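PDB 3B4U: dihydrodipicolinate synthase from Agrobacterium tumefaciens, which probably catalyses the condensation of pyruvate with aspartate semialdehyde in lysine biosynthesis, as a TIM-barrel lyase of the dihydrodipicolinate synthase family. Local coordinates for residues Ala10-Phe15 / Thr46-Gly50; Val79-Ser83 / Pro106-Phe110; Val151-Gly155 / Arg180-His185; Val252-Thr257 / Ile281-Asp286. One frame throughout, in Å; residues are numbered along the deposited sequence.

Interaction 1 of 4, residues Ala10-Phe15 / Thr46-Gly50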
# COMPACT_ATOMS: atom_id res chain seq x y z
N ALA B 10 8.00 -14.30 12.36
CA ALA B 10 7.16 -13.40 11.57
C ALA B 10 5.74 -13.87 11.88
O ALA B 10 5.15 -14.68 11.18
CB ALA B 10 7.48 -13.53 10.06
N LEU B 11 5.19 -13.41 13.01
CA LEU B 11 4.09 -14.11 13.66
C LEU B 11 2.84 -14.08 12.79
O LEU B 11 2.41 -13.03 12.33
CB LEU B 11 3.79 -13.46 15.02
CG LEU B 11 3.07 -14.36 15.99
CD1 LEU B 11 4.02 -15.39 16.59
CD2 LEU B 11 2.37 -13.54 17.07
N THR B 12 2.20 -15.23 12.65
CA THR B 12 0.90 -15.31 12.00
C THR B 12 -0.18 -14.72 12.91
O THR B 12 -0.10 -14.77 14.14
CB THR B 12 0.61 -16.79 11.67
OG1 THR B 12 0.93 -17.63 12.78
CG2 THR B 12 1.44 -17.25 10.47
N THR B 13 -1.21 -14.19 12.26
CA THR B 13 -2.33 -13.54 12.93
C THR B 13 -3.54 -14.44 12.77
O THR B 13 -3.97 -14.66 11.63
CB THR B 13 -2.61 -12.17 12.33
OG1 THR B 13 -1.44 -11.34 12.43
CG2 THR B 13 -3.77 -11.47 13.05
N PRO B 14 -4.13 -14.95 13.87
CA PRO B 14 -5.29 -15.82 13.77
C PRO B 14 -6.58 -15.02 13.75
O PRO B 14 -6.73 -14.09 14.52
CB PRO B 14 -5.19 -16.68 15.04
CG PRO B 14 -4.56 -15.76 16.06
CD PRO B 14 -3.67 -14.80 15.26
N PHE B 15 -7.51 -15.44 12.90
CA PHE B 15 -8.82 -14.81 12.78
C PHE B 15 -9.93 -15.79 13.16
O PHE B 15 -9.91 -16.94 12.78
CB PHE B 15 -9.08 -14.31 11.37
CG PHE B 15 -8.00 -13.42 10.87
CD1 PHE B 15 -7.85 -12.13 11.38
CD2 PHE B 15 -7.10 -13.86 9.90
CE1 PHE B 15 -6.82 -11.29 10.94
CE2 PHE B 15 -6.10 -13.03 9.46
CZ PHE B 15 -5.95 -11.76 9.99
N THR B 46 4.59 -9.19 6.99
CA THR B 46 3.96 -9.78 5.83
C THR B 46 3.24 -11.09 6.19
O THR B 46 2.08 -11.29 5.83
CB THR B 46 5.01 -10.00 4.74
OG1 THR B 46 5.62 -8.74 4.40
CG2 THR B 46 4.42 -10.62 3.49
N THR B 47 3.93 -11.96 6.92
CA THR B 47 3.38 -13.25 7.33
C THR B 47 2.25 -13.13 8.32
O THR B 47 1.41 -14.01 8.45
CB THR B 47 4.52 -14.17 7.86
OG1 THR B 47 5.59 -14.17 6.91
CG2 THR B 47 4.02 -15.59 8.08
N GLY B 48 2.24 -12.02 9.04
CA GLY B 48 1.16 -11.62 9.93
C GLY B 48 0.01 -10.96 9.22
O GLY B 48 -0.90 -10.49 9.92
N GLU B 49 0.01 -10.85 7.91
CA GLU B 49 -1.05 -10.14 7.22
C GLU B 49 -1.20 -8.73 7.78
O GLU B 49 -2.28 -8.16 7.86
CB GLU B 49 -2.37 -10.91 7.25
CG GLU B 49 -2.29 -12.23 6.54
CD GLU B 49 -3.46 -13.13 6.85
OE1 GLU B 49 -4.56 -12.86 6.30
OE2 GLU B 49 -3.27 -14.10 7.61
N GLY B 50 -0.07 -8.08 8.09
CA GLY B 50 -0.12 -6.79 8.76
C GLY B 50 -0.79 -5.73 7.93
O GLY B 50 -1.48 -4.88 8.46
O HOH W 1 -1.15 -14.25 9.40
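CD of Glu49 lies at the edge of the Phe15 ring, in its plane; CE2 of Phe15 is 3.5 Å from OE1 of Glu49, and carboxylate and ring planes stand 78° apart. On one face of the ring, offset toward its rim, sits the carbonyl oxygen of Thr13. Between carboxylate and backbone a water ties the loops together: it accepts from Thr13 N and donates to Thr47 O at 2.7 Å and to Glu49 OE2 at 2.8 Å. Beside it Thr13 OG1 gives its proton to Gly48 O at 2.7 Å. The torsion that sets OG1 beside its own backbone N and anti to the carbonyl carbon (chi1 -58°) aims the hydroxyl at this oxygen, 20° off the carbonyl plane. Gly48 is the third residue of a type I turn that Glu49 N closes on Thr46 O, and, lacking a side chain, it lets Leu11 O approach its CA to 3.1 Å. Farther along, Thr47 lays its CB against Ala10 O at 3.4 Å, while its CG2 meets Thr12 CG2 at 3.9 Å. Both loops follow strands of the TIM barrel at their C-terminal ends, where this fold places its active site. Thr46 OG1 bonds Tyr139 OH of its own chain and Tyr109 OH of the second subunit, consistent with the Thr-Tyr-Tyr triad of the family. Lys251 NZ joins the two loops, through a salt bridge with Glu49 OE2 and a bond to Thr13 O. Arg267 N bonds OE1, so the buried carboxylate is gripped from several directions, and the lysine would probably favour its charged form.

Interaction 2 of 4, residues Val79-Ser83 / Pro106-Phe110. With MG (magnesium ion), chain C.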
# COMPACT_ATOMS: atom_id res chain seq x y z
N VAL B 79 5.51 -2.03 10.13
CA VAL B 79 4.85 -0.80 9.67
C VAL B 79 4.97 -0.82 8.16
O VAL B 79 6.05 -0.82 7.61
CB VAL B 79 5.50 0.46 10.30
CG1 VAL B 79 4.89 1.72 9.71
CG2 VAL B 79 5.27 0.46 11.83
N LEU B 80 3.81 -0.90 7.51
CA LEU B 80 3.65 -1.25 6.10
C LEU B 80 2.76 -0.27 5.39
O LEU B 80 1.92 -0.64 4.60
CB LEU B 80 3.08 -2.66 5.97
CG LEU B 80 3.78 -3.80 6.72
CD1 LEU B 80 3.04 -5.13 6.50
CD2 LEU B 80 5.26 -3.94 6.32
N VAL B 81 2.91 1.01 5.68
CA VAL B 81 2.02 2.08 5.17
C VAL B 81 2.73 3.00 4.20
O VAL B 81 3.95 2.87 3.91
CB VAL B 81 1.38 2.86 6.32
CG1 VAL B 81 0.50 1.91 7.14
CG2 VAL B 81 2.44 3.53 7.17
N ASP B 82 1.97 3.91 3.62
CA ASP B 82 2.48 4.67 2.48
C ASP B 82 2.69 6.15 2.75
O ASP B 82 3.30 6.83 1.93
CB ASP B 82 1.58 4.46 1.27
CG ASP B 82 1.34 2.99 1.03
OD1 ASP B 82 2.35 2.24 1.09
OD2 ASP B 82 0.18 2.59 0.84
N SER B 83 2.22 6.65 3.88
CA SER B 83 2.37 8.06 4.20
C SER B 83 3.36 8.22 5.31
O SER B 83 3.51 7.38 6.22
CB SER B 83 1.01 8.67 4.61
OG SER B 83 0.54 8.10 5.81
N PRO B 106 9.35 0.51 3.03
CA PRO B 106 9.15 1.74 2.25
C PRO B 106 7.67 1.81 1.81
O PRO B 106 6.98 0.81 1.80
CB PRO B 106 10.05 1.54 1.03
CG PRO B 106 10.01 0.05 0.84
CD PRO B 106 10.03 -0.53 2.23
N PRO B 107 7.22 3.00 1.43
CA PRO B 107 5.89 3.15 0.90
C PRO B 107 5.74 2.33 -0.39
O PRO B 107 6.69 2.20 -1.16
CB PRO B 107 5.80 4.66 0.68
CG PRO B 107 7.22 5.09 0.40
CD PRO B 107 8.00 4.25 1.33
N SER B 108 4.54 1.80 -0.63
CA SER B 108 4.33 0.74 -1.62
C SER B 108 3.13 0.98 -2.52
O SER B 108 2.58 0.02 -3.08
CB SER B 108 4.24 -0.62 -0.89
OG SER B 108 3.13 -0.73 -0.02
N TYR B 109 2.72 2.23 -2.67
CA TYR B 109 1.66 2.57 -3.62
C TYR B 109 2.28 3.04 -4.95
O TYR B 109 2.17 2.36 -5.97
CB TYR B 109 0.70 3.59 -3.00
CG TYR B 109 -0.51 3.88 -3.85
CD1 TYR B 109 -1.67 3.11 -3.80
CD2 TYR B 109 -0.51 4.93 -4.75
CE1 TYR B 109 -2.77 3.41 -4.59
CE2 TYR B 109 -1.61 5.22 -5.56
CZ TYR B 109 -2.71 4.47 -5.48
OH TYR B 109 -3.83 4.74 -6.27
N PHE B 110 2.98 4.16 -4.94
CA PHE B 110 3.71 4.61 -6.11
C PHE B 110 4.78 3.59 -6.46
O PHE B 110 5.43 3.02 -5.60
CB PHE B 110 4.33 6.00 -5.91
CG PHE B 110 3.32 7.15 -5.92
CD1 PHE B 110 2.39 7.27 -6.93
CD2 PHE B 110 3.34 8.11 -4.93
CE1 PHE B 110 1.50 8.35 -6.93
CE2 PHE B 110 2.48 9.18 -4.96
CZ PHE B 110 1.56 9.30 -5.96
MG MG C . -0.62 0.65 1.16
O HOH W 2 1.13 0.08 2.06
O HOH W 3 4.46 0.03 2.48
O HOH W 4 0.17 -0.21 -0.56
O HOH W 5 -1.39 1.51 2.90
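Asp82 and Ser108 join two neighbouring loops of the TIM barrel, those that leave the C-terminal ends of strands 75-79 and 101-104, and Asp82 also anchors a magnesium ion at the subunit interface. The Asp82 carboxylate is divided between the two tasks. With CG beside the backbone N and anti to the carbonyl carbon (chi1 -51°), the side chain reaches over the other loop, so that OD1 accepts from Ser108 N at 2.8 Å while OD2 binds magnesium at 2.1 Å. The N-H comes in nearly straight at 161°, but from above the carboxylate plane. Ser108 folds its OG between its own N and carbonyl carbon (chi1 64°), which keeps the hydroxyl on the OD1 side and within 2.9 Å of a water that lies 2.7 Å from Pro106 O. Tyr109 starts out toward Asp82, its CB 4.0 Å from OD2; with CG anti to the backbone N the ring then leads off into the second subunit. Pro107 packs its CB against Asp82 O at 3.5 Å and makes a CA-H...O contact with Val81 O (3.6 Å). Ser83, which follows, caps the next helix through Asp86 N. Three waters and OD2 of Asp82 of the second subunit complete the five ligands found round the ion; the two carboxylates share one cation, which probably offsets their mutual repulsion. One of these metal-bound waters, besides its bond to magnesium, lies 2.8 Å from Leu80 O.

Interaction 3 of 4, residues Val151-Gly155 / Arg180-His185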
# COMPACT_ATOMS: atom_id res chain seq x y z
N VAL B 151 21.81 -1.21 -1.71
CA VAL B 151 22.93 -1.12 -0.79
C VAL B 151 23.34 0.33 -0.58
O VAL B 151 23.60 0.76 0.55
CB VAL B 151 24.12 -1.99 -1.29
CG1 VAL B 151 25.34 -1.79 -0.39
CG2 VAL B 151 23.71 -3.48 -1.36
N GLU B 152 23.33 1.10 -1.65
CA GLU B 152 23.70 2.51 -1.60
C GLU B 152 22.72 3.29 -0.70
O GLU B 152 23.13 4.12 0.12
CB GLU B 152 23.74 3.06 -3.02
CG GLU B 152 24.89 2.50 -3.87
CD GLU B 152 24.71 1.08 -4.51
OE1 GLU B 152 23.65 0.38 -4.50
OE2 GLU B 152 25.71 0.65 -5.10
N LEU B 153 21.42 3.04 -0.86
CA LEU B 153 20.42 3.68 -0.02
C LEU B 153 20.62 3.32 1.43
O LEU B 153 20.56 4.17 2.30
CB LEU B 153 19.02 3.30 -0.50
CG LEU B 153 17.92 3.89 0.39
CD1 LEU B 153 17.90 5.43 0.41
CD2 LEU B 153 16.56 3.36 -0.05
N VAL B 154 20.83 2.03 1.71
CA VAL B 154 21.08 1.59 3.10
C VAL B 154 22.27 2.38 3.67
O VAL B 154 22.20 2.85 4.78
CB VAL B 154 21.29 0.09 3.19
CG1 VAL B 154 21.76 -0.29 4.56
CG2 VAL B 154 20.00 -0.66 2.83
N GLY B 155 23.33 2.56 2.87
CA GLY B 155 24.50 3.32 3.33
C GLY B 155 24.15 4.77 3.64
O GLY B 155 24.61 5.31 4.62
N ARG B 180 26.79 -7.89 -0.28
CA ARG B 180 27.20 -6.48 -0.19
C ARG B 180 26.66 -5.82 1.06
O ARG B 180 27.36 -5.02 1.68
CB ARG B 180 26.71 -5.70 -1.41
CG ARG B 180 27.43 -6.09 -2.66
CD ARG B 180 26.86 -5.40 -3.86
NE ARG B 180 27.18 -3.98 -3.81
CZ ARG B 180 26.30 -2.99 -3.95
NH1 ARG B 180 25.01 -3.23 -4.15
NH2 ARG B 180 26.73 -1.74 -3.88
N LEU B 181 25.41 -6.13 1.44
CA LEU B 181 24.90 -5.63 2.71
C LEU B 181 25.80 -6.06 3.84
O LEU B 181 26.06 -5.30 4.75
CB LEU B 181 23.46 -6.08 3.02
CG LEU B 181 22.34 -5.48 2.19
CD1 LEU B 181 21.05 -6.11 2.68
CD2 LEU B 181 22.29 -3.95 2.31
N LEU B 182 26.26 -7.31 3.83
CA LEU B 182 27.12 -7.78 4.89
C LEU B 182 28.50 -7.09 4.87
O LEU B 182 28.99 -6.68 5.92
CB LEU B 182 27.23 -9.30 4.84
CG LEU B 182 25.91 -10.03 5.16
CD1 LEU B 182 25.99 -11.49 4.71
CD2 LEU B 182 25.54 -9.91 6.65
N LYS B 183 29.09 -6.94 3.69
CA LYS B 183 30.42 -6.27 3.60
C LYS B 183 30.41 -4.80 3.96
O LYS B 183 31.34 -4.30 4.59
CB LYS B 183 30.97 -6.43 2.18
CG LYS B 183 31.36 -7.83 1.84
CD LYS B 183 31.72 -7.92 0.35
CE LYS B 183 32.15 -9.29 -0.07
NZ LYS B 183 32.51 -9.29 -1.53
N GLU B 184 29.39 -4.10 3.45
CA GLU B 184 29.32 -2.67 3.60
C GLU B 184 28.62 -2.27 4.87
O GLU B 184 28.96 -1.23 5.43
CB GLU B 184 28.61 -2.02 2.42
CG GLU B 184 29.27 -2.26 1.10
CD GLU B 184 30.63 -1.65 0.98
OE1 GLU B 184 30.92 -0.58 1.58
OE2 GLU B 184 31.43 -2.28 0.28
N HIS B 185 27.62 -3.06 5.32
CA HIS B 185 26.72 -2.65 6.38
C HIS B 185 26.51 -3.74 7.40
O HIS B 185 25.56 -3.69 8.16
CB HIS B 185 25.38 -2.19 5.79
CG HIS B 185 25.56 -1.15 4.75
ND1 HIS B 185 26.25 0.02 5.00
CD2 HIS B 185 25.20 -1.10 3.44
CE1 HIS B 185 26.31 0.74 3.89
NE2 HIS B 185 25.66 0.09 2.93
O HOH W 6 21.91 -2.57 -4.44
O HOH W 7 23.40 -1.34 -6.27
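Val151 is a knob set into a hole formed by Arg180, Leu181, Glu184 and His185, and it locks together two neighbouring outer helices of the TIM barrel, 151-160 and 175-185. Their short segments run nearly alongside, at a crossing angle of -29° with axes 10.3 Å apart. The inner part is tight and largely apolar. Leu181 CD2 bridges Val151 CG2 and Val154 CG2, each 4.0 Å away, above Val168 of the strand beneath. Here Val154 has CG1 anti to the backbone N (chi1 171°), which carries that methyl over one face of the His185 imidazole in a CH-pi contact, 4.1 Å from the ring centroid. CB of Glu184 covers the opposite face. The ring reaches across to the first helix: NE2 of His185 donates to Val151 O in a weak, bent bond of 3.2 Å, an oxygen that already takes the helical N-H of Gly155. CE1 of His185 comes within 3.2 Å of Gly155 CA, a close fit where the glycine has no side chain. ND1 of His185 is hydrogen-bonded to Lys158 NZ, so both ring nitrogens have partners, consistent with a set ring rotation. The outer part is looser and wet. In the modelled conformers, and so with some doubt since both residues have a second, Arg180 NH2 and Glu152 OE2 form a salt bridge of 2.9 Å, the carboxylate being met from above its plane, and two waters link the same pair by largely weak bonds. One of them accepts from Val151 N at 3.1 Å.

Interaction 4 of 4, residues Val252-Thr257 / Ile281-Asp286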
# COMPACT_ATOMS: atom_id res chain seq x y z
N VAL B 252 -1.33 -23.00 7.20
CA VAL B 252 -1.69 -24.42 7.13
C VAL B 252 -0.73 -25.25 7.99
O VAL B 252 -1.14 -26.14 8.70
CB VAL B 252 -1.68 -24.92 5.65
CG1 VAL B 252 -1.67 -26.44 5.57
CG2 VAL B 252 -2.83 -24.38 4.84
N LEU B 253 0.56 -24.94 7.93
CA LEU B 253 1.54 -25.70 8.70
C LEU B 253 1.56 -25.36 10.18
O LEU B 253 1.86 -26.22 11.00
CB LEU B 253 2.92 -25.63 8.03
CG LEU B 253 2.94 -26.41 6.70
CD1 LEU B 253 4.30 -26.27 6.04
CD2 LEU B 253 2.64 -27.91 6.90
N VAL B 254 1.19 -24.14 10.56
CA VAL B 254 0.93 -23.86 11.98
C VAL B 254 -0.20 -24.77 12.46
O VAL B 254 -0.07 -25.42 13.49
CB VAL B 254 0.61 -22.38 12.25
CG1 VAL B 254 0.33 -22.20 13.73
CG2 VAL B 254 1.80 -21.53 11.81
N SER B 255 -1.30 -24.84 11.71
CA SER B 255 -2.41 -25.74 12.06
C SER B 255 -1.93 -27.19 12.14
O SER B 255 -2.28 -27.91 13.08
CB SER B 255 -3.55 -25.62 11.05
OG SER B 255 -4.33 -24.47 11.29
N HIS B 256 -1.15 -27.63 11.15
CA HIS B 256 -0.73 -29.02 11.09
C HIS B 256 0.14 -29.41 12.26
O HIS B 256 -0.02 -30.49 12.84
CB HIS B 256 -0.00 -29.23 9.78
CG HIS B 256 0.41 -30.64 9.50
ND1 HIS B 256 -0.48 -31.70 9.49
CD2 HIS B 256 1.62 -31.14 9.15
CE1 HIS B 256 0.19 -32.80 9.18
NE2 HIS B 256 1.46 -32.49 8.96
N THR B 257 1.08 -28.54 12.63
CA THR B 257 2.00 -28.88 13.70
C THR B 257 1.42 -28.74 15.10
O THR B 257 1.90 -29.37 16.03
CB THR B 257 3.32 -28.07 13.61
OG1 THR B 257 3.03 -26.66 13.72
CG2 THR B 257 4.06 -28.36 12.29
N ILE B 281 0.40 -29.84 1.01
CA ILE B 281 1.33 -29.09 1.86
C ILE B 281 1.74 -29.91 3.08
O ILE B 281 2.92 -30.02 3.41
CB ILE B 281 0.65 -27.80 2.29
CG1 ILE B 281 0.57 -26.84 1.10
CG2 ILE B 281 1.41 -27.12 3.44
CD1 ILE B 281 -0.41 -25.68 1.34
N GLU B 282 0.76 -30.54 3.70
CA GLU B 282 1.06 -31.39 4.86
C GLU B 282 1.95 -32.56 4.46
O GLU B 282 2.86 -32.91 5.18
CB GLU B 282 -0.24 -31.87 5.51
CG GLU B 282 -1.06 -30.74 6.14
CD GLU B 282 -2.49 -31.11 6.45
OE1 GLU B 282 -2.89 -32.23 6.14
OE2 GLU B 282 -3.21 -30.25 6.99
N GLY B 283 1.70 -33.12 3.29
CA GLY B 283 2.51 -34.24 2.81
C GLY B 283 3.95 -33.84 2.56
O GLY B 283 4.88 -34.60 2.90
N ALA B 284 4.15 -32.67 1.96
CA ALA B 284 5.50 -32.16 1.72
C ALA B 284 6.24 -31.95 3.04
O ALA B 284 7.43 -32.30 3.17
CB ALA B 284 5.43 -30.90 0.97
N PHE B 285 5.55 -31.38 4.03
CA PHE B 285 6.12 -31.22 5.35
C PHE B 285 6.46 -32.56 5.97
O PHE B 285 7.56 -32.74 6.49
CB PHE B 285 5.16 -30.39 6.22
CG PHE B 285 5.60 -30.26 7.64
CD1 PHE B 285 6.40 -29.20 8.05
CD2 PHE B 285 5.26 -31.20 8.56
CE1 PHE B 285 6.81 -29.11 9.36
CE2 PHE B 285 5.67 -31.12 9.87
CZ PHE B 285 6.46 -30.06 10.27
N ASP B 286 5.51 -33.49 5.95
CA ASP B 286 5.70 -34.76 6.62
C ASP B 286 6.88 -35.53 6.01
O ASP B 286 7.63 -36.19 6.73
CB ASP B 286 4.46 -35.63 6.51
CG ASP B 286 3.34 -35.15 7.39
OD1 ASP B 286 3.53 -34.27 8.27
OD2 ASP B 286 2.23 -35.72 7.24
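Helices 246-258 and 275-289 cross at -63° with their local axes 10.3 Å apart, and the backbones come nearest where Leu253 faces Glu282. His256 carries the polar part of the contact. Its CG stands anti to the backbone N (chi1 -175°), which extends the ring across to the second helix, where NE2 donates to Asp286 OD1 at 2.8 Å. That bond is almost perfectly straight, 177°, lies in the imidazole plane and meets the carboxylate on its syn side, tilted out of the carboxylate plane. CG of Glu282 sits over one face of the ring, 3.7 Å from its centroid, and the Glu282 carboxylate runs nearly parallel to the imidazole; OE2 is held by a salt bridge to Arg278. At the ring edge, CD2 of His256 touches Phe285 CD2 at 3.7 Å, the two ring planes nearly perpendicular. The rest is apolar. Ile281 CG2 nestles against Leu253 CG at 3.7 Å and Val252 CG1 at 3.8 Å, while Leu253 CD2 abuts Phe285 CB. Thr257 presents CG2 to Phe285 CZ, 3.6 Å away, while its hydroxyl bonds Leu253 O at 3.0 Å. The hydrogen-bonded histidine and aspartate thus flank a hydrophobic seam between steeply crossed helices, packing that belongs to the helical C-terminal region following the barrel in the dihydrodipicolinate synthase family.

In the fold
All four contacts follow each other in series along one TIM-barrel chain. Interactions 1 and 2 lie on the side of the barrel where this fold places its active site, interaction 1 probably beside it; their centres are 18 Å apart, they touch where Gly50 C meets Leu80 CD1 at 4.1 Å, and both reach the second subunit. The Glu49 side chain is about 13 Å from the magnesium ion of interaction 2. Interactions 3 and 4 are helix packing. Interaction 4 packs against interaction 1, Thr12 OG1 and Val254 CG2 being 4.1 Å apart; interaction 3, its nearest atoms about 7 Å from interaction 2, lies across the chain centre from interactions 1 and 4.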